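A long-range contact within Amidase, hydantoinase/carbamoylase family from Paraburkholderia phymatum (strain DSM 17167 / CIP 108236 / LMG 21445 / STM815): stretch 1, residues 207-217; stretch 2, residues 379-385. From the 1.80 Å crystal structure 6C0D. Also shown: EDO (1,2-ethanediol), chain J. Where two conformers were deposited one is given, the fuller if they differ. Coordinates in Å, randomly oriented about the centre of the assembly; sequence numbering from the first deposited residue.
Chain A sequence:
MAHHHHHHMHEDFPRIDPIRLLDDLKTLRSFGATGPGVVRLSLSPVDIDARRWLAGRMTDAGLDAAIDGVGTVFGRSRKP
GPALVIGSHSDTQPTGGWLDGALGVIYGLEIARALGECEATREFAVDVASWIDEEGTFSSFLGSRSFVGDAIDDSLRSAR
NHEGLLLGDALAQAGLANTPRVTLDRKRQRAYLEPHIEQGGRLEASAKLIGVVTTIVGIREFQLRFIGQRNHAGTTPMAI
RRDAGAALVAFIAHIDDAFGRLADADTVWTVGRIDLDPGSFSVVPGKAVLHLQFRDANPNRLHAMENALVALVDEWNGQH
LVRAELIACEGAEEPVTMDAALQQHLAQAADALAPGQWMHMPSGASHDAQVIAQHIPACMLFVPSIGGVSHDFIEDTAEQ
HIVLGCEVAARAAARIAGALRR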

# COMPACT_ATOMS: atom_id res chain seq x y z
N ALA A 207 -0.73 -8.41 -34.25
CA ALA A 207 -1.33 -7.73 -35.40
C ALA A 207 -2.23 -8.66 -36.20
O ALA A 207 -2.47 -8.42 -37.39
CB ALA A 207 -0.28 -7.08 -36.31
N LYS A 208 -2.74 -9.72 -35.57
CA LYS A 208 -3.69 -10.63 -36.21
C LYS A 208 -5.12 -10.15 -35.94
O LYS A 208 -5.37 -9.30 -35.09
CB LYS A 208 -3.53 -12.05 -35.68
CG LYS A 208 -2.15 -12.66 -35.79
CD LYS A 208 -1.86 -13.15 -37.18
CE LYS A 208 -0.73 -14.17 -37.14
NZ LYS A 208 -0.18 -14.45 -38.48
N LEU A 209 -6.06 -10.72 -36.70
CA LEU A 209 -7.45 -10.27 -36.66
C LEU A 209 -8.40 -11.27 -36.00
O LEU A 209 -9.51 -10.87 -35.64
CB LEU A 209 -7.94 -9.99 -38.09
CG LEU A 209 -7.11 -8.94 -38.87
CD1 LEU A 209 -7.71 -8.70 -40.26
CD2 LEU A 209 -7.01 -7.64 -38.07
N ILE A 210 -8.01 -12.54 -35.89
CA ILE A 210 -8.93 -13.59 -35.43
C ILE A 210 -8.16 -14.50 -34.49
O ILE A 210 -7.08 -14.99 -34.85
CB ILE A 210 -9.49 -14.43 -36.59
CG1 ILE A 210 -10.31 -13.57 -37.56
CG2 ILE A 210 -10.30 -15.65 -36.05
CD1 ILE A 210 -11.62 -13.03 -36.99
N GLY A 211 -8.72 -14.77 -33.31
CA GLY A 211 -8.10 -15.76 -32.44
C GLY A 211 -9.02 -16.95 -32.21
O GLY A 211 -10.21 -16.77 -31.93
N VAL A 212 -8.49 -18.16 -32.35
CA VAL A 212 -9.23 -19.39 -32.06
C VAL A 212 -8.79 -19.84 -30.67
O VAL A 212 -7.63 -20.20 -30.49
CB VAL A 212 -8.95 -20.48 -33.10
CG1 VAL A 212 -9.67 -21.80 -32.70
CG2 VAL A 212 -9.38 -20.01 -34.50
N VAL A 213 -9.71 -19.85 -29.71
CA VAL A 213 -9.33 -20.07 -28.31
C VAL A 213 -9.09 -21.56 -28.04
O VAL A 213 -9.94 -22.42 -28.31
CB VAL A 213 -10.40 -19.48 -27.38
CG1 VAL A 213 -10.11 -19.83 -25.91
CG2 VAL A 213 -10.44 -17.92 -27.54
N THR A 214 -7.91 -21.87 -27.49
CA THR A 214 -7.56 -23.25 -27.16
C THR A 214 -8.14 -23.65 -25.81
O THR A 214 -8.76 -24.73 -25.67
CB THR A 214 -6.04 -23.39 -27.11
OG1 THR A 214 -5.51 -22.36 -26.26
CG2 THR A 214 -5.46 -23.23 -28.51
N THR A 215 -7.92 -22.82 -24.80
CA THR A 215 -8.16 -23.14 -23.41
C THR A 215 -8.44 -21.84 -22.68
O THR A 215 -7.79 -20.83 -22.96
CB THR A 215 -6.92 -23.81 -22.77
OG1 THR A 215 -6.54 -24.95 -23.53
CG2 THR A 215 -7.19 -24.23 -21.33
N ILE A 216 -9.39 -21.87 -21.76
CA ILE A 216 -9.58 -20.78 -20.81
C ILE A 216 -8.71 -21.06 -19.58
O ILE A 216 -8.81 -22.13 -18.98
CB ILE A 216 -11.07 -20.64 -20.44
CG1 ILE A 216 -11.87 -20.30 -21.70
CG2 ILE A 216 -11.27 -19.58 -19.35
CD1 ILE A 216 -13.39 -20.30 -21.48
N VAL A 217 -7.83 -20.11 -19.23
CA VAL A 217 -6.78 -20.42 -18.26
C VAL A 217 -7.39 -20.67 -16.89
O VAL A 217 -8.46 -20.15 -16.54
CB VAL A 217 -5.74 -19.28 -18.17
CG1 VAL A 217 -4.97 -19.14 -19.50
CG2 VAL A 217 -6.44 -17.98 -17.79
C1 EDO J . -5.14 -6.22 -35.33
O1 EDO J . -4.64 -6.76 -34.10
C2 EDO J . -5.52 -4.75 -35.20
O2 EDO J . -4.61 -3.98 -36.00
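Stretch 2, residues 379-385: CMLFVPS

Stretch 2 is held to stretch 1 by three backbone hydrogen bonds. Two of them join Gly211 and Phe382 in both directions. Phe382 N donates to Gly211 O at 2.8 Å, and Gly211 N donates to Phe382 O at 2.9 Å. Both are nearly straight, with N-H...O angles of 175° and 169°. The third runs from Val213 N to Met380 O, at 3.2 Å and 169°.

These bonds fix an antiparallel register. Strand 379-384 runs against strand 210-216, with 153° between their N-to-C directions and a closest approach of the axes of 4.7 Å. The backbone of stretch 2 is extended throughout, with phi from -73° to -151° and psi from 129° to 161°. Gly211 and Phe382 form the hydrogen-bonded pair, CA to CA 4.6 Å. Val212 and Leu381 form the next, non-hydrogen-bonded pair, CA to CA 5.1 Å. Ile210 CA lies 5.1 Å from Val383 CA, and Val213 CA lies 5.4 Å from Met380 CA.

A water extends the ladder where the strands part. It donates to Val213 O at 2.7 Å and accepts from Met380 N at 2.9 Å. Weaker CA-H...O contacts fill in between the bonds: Ile210 CA to Phe382 O and Leu381 CA to Gly211 O, each 3.5 Å.

Phe382 has chi1 near -81° (m). Its ring takes Val213 CG2 over one face, 3.5 Å from the centroid and 4° off the normal, a CH-pi contact. The same Val213 CG2 is 3.7 Å from Met380 CB, and farther along on this face Met380 SD touches Ile216 CD1 at 4.0 Å. Gly211 has no side chain, and an ideal CB there would stand only 3.3 Å from Phe382 CB, which is tight.

Val212 and Leu381 point to the other face of the sheet. Leu381 is t at chi1 and p at chi2, and its end comes nearer to stretch 1. Leu381 CD1 reaches Ile210 CG2 at 3.6 Å and Val212 CG2 at 4.3 Å. Ile210 CD1 also meets Val383 CG1 at 4.2 Å.

At the other end, Pro384 points toward stretch 1. Its ring packs against backbone oxygens: Pro384 CD is 3.1 Å from Leu209 O, and Pro384 CG is 3.7 Å from Lys208 O. A 1,2-ethanediol, probably from the crystallisation liquor, sits beside this contact. Its O1 donates to Lys208 O at 2.8 Å and lies 3.7 Å from Pro384 CB. Together the two stretches bury 501 Å².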

# COMPACT_ATOMS: atom_id res chain seq x y z
N CYS A 379 -16.78 -23.54 -27.68
CA CYS A 379 -15.62 -22.91 -28.30
C CYS A 379 -15.77 -21.40 -28.24
O CYS A 379 -16.86 -20.87 -27.99
CB CYS A 379 -15.44 -23.39 -29.75
SG CYS A 379 -16.80 -22.89 -30.82
N MET A 380 -14.65 -20.70 -28.39
CA MET A 380 -14.66 -19.24 -28.43
C MET A 380 -13.86 -18.73 -29.62
O MET A 380 -12.87 -19.33 -30.04
CB MET A 380 -14.05 -18.63 -27.14
CG MET A 380 -14.87 -18.94 -25.90
SD MET A 380 -14.33 -17.90 -24.50
CE MET A 380 -15.07 -16.31 -24.92
N LEU A 381 -14.29 -17.57 -30.12
CA LEU A 381 -13.60 -16.88 -31.21
C LEU A 381 -13.34 -15.46 -30.76
O LEU A 381 -14.27 -14.78 -30.32
CB LEU A 381 -14.47 -16.88 -32.48
CG LEU A 381 -13.78 -16.34 -33.73
CD1 LEU A 381 -12.83 -17.44 -34.24
CD2 LEU A 381 -14.79 -15.96 -34.80
N PHE A 382 -12.08 -15.00 -30.89
CA PHE A 382 -11.69 -13.66 -30.46
C PHE A 382 -11.50 -12.71 -31.65
O PHE A 382 -11.02 -13.13 -32.71
CB PHE A 382 -10.38 -13.69 -29.67
CG PHE A 382 -10.53 -14.08 -28.21
CD1 PHE A 382 -11.78 -14.28 -27.64
CD2 PHE A 382 -9.40 -14.27 -27.42
CE1 PHE A 382 -11.90 -14.64 -26.30
CE2 PHE A 382 -9.51 -14.61 -26.07
CZ PHE A 382 -10.76 -14.79 -25.52
N VAL A 383 -11.88 -11.45 -31.45
CA VAL A 383 -11.48 -10.36 -32.34
C VAL A 383 -10.70 -9.36 -31.51
O VAL A 383 -10.91 -9.24 -30.29
CB VAL A 383 -12.68 -9.68 -33.03
CG1 VAL A 383 -13.39 -10.66 -33.95
CG2 VAL A 383 -13.63 -9.07 -32.00
N PRO A 384 -9.76 -8.62 -32.10
CA PRO A 384 -8.93 -7.74 -31.29
C PRO A 384 -9.71 -6.52 -30.82
O PRO A 384 -10.66 -6.07 -31.45
CB PRO A 384 -7.79 -7.32 -32.23
CG PRO A 384 -8.32 -7.55 -33.60
CD PRO A 384 -9.32 -8.65 -33.51
N SER A 385 -9.23 -5.94 -29.73
CA SER A 385 -9.69 -4.63 -29.30
C SER A 385 -8.47 -3.77 -28.97
O SER A 385 -7.44 -4.28 -28.50
CB SER A 385 -10.66 -4.74 -28.11
OG SER A 385 -11.74 -3.85 -28.23
O HOH W 1 -12.36 -22.07 -29.48